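Local coordinates for putative uncharacterized protein (Campylobacter jejuni, PDB 5TPU) that is of unknown function but folds as a WxcM-like member of the cupin clan, a dimeric beta-barrel protein with thymidine-5'-diphosphate bound in the crystal, at residues Gln62-Met67 against Ala110-Leu115. The protein carries 3 engineered substitutions. Numbering follows the deposited sequence.
Sequences QVLIMM and AKLLVL
V63 and L115 open a run of antiparallel pairing that joins two neighbouring inner strands of the five-stranded sheet in this cupin fold. Four regular backbone bonds tie V63 to L115 and I65 to L113, each pair in both directions; the straightest, I65 N to L113 O, spans 2.7 Å with 173° at the hydrogen. On the face that carries L64, M66, L112 and V114 the packing is close, and strands 71-76, 81-86 and 99-104 of the four-stranded sheet cover L64, M66 and L112. L64 and V114 stand side by side, CG of L64 3.9 Å from CG2 of V114, while L112 crosses M66 at about a right angle, its CD1 leaning over the other strand to lie 3.5 Å from I65 O and 3.8 Å from SD of M66. Beyond V114, the aliphatic part of Q62 runs past CG1, and its OE1 is hydrogen-bonded to R101. The other face, with V63, I65, L113 and L115, meets more loosely within the pair: CD1 of I65 and CD2 of L113 are 4.3 Å apart. The second subunit covers part of this face, its Y42 on I65 and its L113 against L113, and V40 lies on L113 and L115. Regular pairing ends at M67, where the chain turns a corner; M67 N reaches K111 O through a weak bond, bent to 117° at the hydrogen. On this solvent side partly exposed K111 leads away, its NZ hydrogen-bonded to OG of S68 in the same chain. M67 instead lays CG 3.6 Å from CB of L113, and M66, bent at chi2 (34°) and chi3, brings its CE methyl 3.5 Å from CB of A110.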
# COMPACT_ATOMS: atom_id res chain seq x y z
N GLN A 62 8.63 8.78 4.19
CA GLN A 62 7.58 8.13 3.40
C GLN A 62 8.03 7.66 2.02
O GLN A 62 8.94 8.22 1.41
CB GLN A 62 6.39 9.08 3.21
CG GLN A 62 5.67 9.52 4.47
CD GLN A 62 4.99 10.87 4.26
OE1 GLN A 62 5.65 11.87 3.94
NE2 GLN A 62 3.69 10.89 4.36
N VAL A 63 7.34 6.67 1.48
CA VAL A 63 7.39 6.41 0.04
C VAL A 63 6.01 6.51 -0.55
O VAL A 63 5.12 5.82 -0.09
CB VAL A 63 8.01 5.05 -0.25
CG1 VAL A 63 7.81 4.68 -1.72
CG2 VAL A 63 9.47 5.08 0.14
N LEU A 64 5.87 7.36 -1.56
CA LEU A 64 4.58 7.63 -2.24
C LEU A 64 4.51 6.87 -3.55
O LEU A 64 5.43 7.01 -4.37
CB LEU A 64 4.43 9.13 -2.56
CG LEU A 64 3.89 10.02 -1.43
CD1 LEU A 64 4.75 9.89 -0.18
CD2 LEU A 64 3.84 11.46 -1.89
N ILE A 65 3.43 6.11 -3.78
CA ILE A 65 3.21 5.44 -5.06
C ILE A 65 1.82 5.79 -5.58
O ILE A 65 0.84 5.64 -4.87
CB ILE A 65 3.34 3.92 -4.85
CG1 ILE A 65 4.75 3.54 -4.43
CG2 ILE A 65 2.95 3.12 -6.09
CD1 ILE A 65 4.83 2.27 -3.63
N MET A 66 1.73 6.33 -6.78
CA MET A 66 0.47 6.57 -7.44
C MET A 66 -0.05 5.23 -7.96
O MET A 66 0.36 4.79 -9.02
CB MET A 66 0.67 7.57 -8.60
CG MET A 66 -0.19 8.80 -8.59
SD MET A 66 -0.62 9.47 -6.98
CE MET A 66 -2.35 9.76 -7.28
N MET A 67 -0.92 4.61 -7.19
CA MET A 67 -1.58 3.38 -7.58
C MET A 67 -2.51 3.52 -8.76
O MET A 67 -2.71 2.57 -9.51
CB MET A 67 -2.40 2.82 -6.41
CG MET A 67 -1.56 2.24 -5.31
SD MET A 67 -0.82 0.67 -5.76
CE MET A 67 -2.01 -0.09 -6.85
N ALA A 110 -8.00 9.63 -8.43
CA ALA A 110 -6.68 9.02 -8.36
C ALA A 110 -6.43 8.45 -6.98
O ALA A 110 -7.04 8.88 -6.01
CB ALA A 110 -5.60 10.04 -8.68
N LYS A 111 -5.52 7.48 -6.92
CA LYS A 111 -5.24 6.76 -5.70
C LYS A 111 -3.77 6.75 -5.38
O LYS A 111 -2.96 6.33 -6.18
CB LYS A 111 -5.75 5.32 -5.78
CG LYS A 111 -7.23 5.23 -6.09
CD LYS A 111 -7.78 3.80 -5.98
CE LYS A 111 -9.12 3.60 -6.71
NZ LYS A 111 -9.04 4.11 -8.12
N LEU A 112 -3.46 7.17 -4.18
CA LEU A 112 -2.10 7.29 -3.72
C LEU A 112 -1.87 6.36 -2.56
O LEU A 112 -2.57 6.44 -1.59
CB LEU A 112 -1.89 8.70 -3.25
CG LEU A 112 -0.57 9.02 -2.53
CD1 LEU A 112 0.64 8.85 -3.42
CD2 LEU A 112 -0.71 10.46 -2.08
N LEU A 113 -0.86 5.50 -2.67
CA LEU A 113 -0.36 4.64 -1.65
C LEU A 113 0.86 5.26 -0.98
O LEU A 113 1.76 5.80 -1.66
CB LEU A 113 -0.00 3.29 -2.23
CG LEU A 113 0.57 2.29 -1.20
CD1 LEU A 113 -0.51 1.90 -0.21
CD2 LEU A 113 1.09 1.05 -1.92
N VAL A 114 0.86 5.24 0.35
CA VAL A 114 1.96 5.82 1.13
C VAL A 114 2.41 4.85 2.16
O VAL A 114 1.59 4.33 2.89
CB VAL A 114 1.62 7.15 1.80
CG1 VAL A 114 2.84 7.62 2.57
CG2 VAL A 114 1.21 8.19 0.78
N LEU A 115 3.72 4.57 2.15
CA LEU A 115 4.40 3.74 3.14
C LEU A 115 5.09 4.73 4.07
O LEU A 115 5.79 5.63 3.61
CB LEU A 115 5.43 2.85 2.44
CG LEU A 115 5.00 1.49 1.81
CD1 LEU A 115 3.58 1.37 1.30
CD2 LEU A 115 5.94 1.01 0.70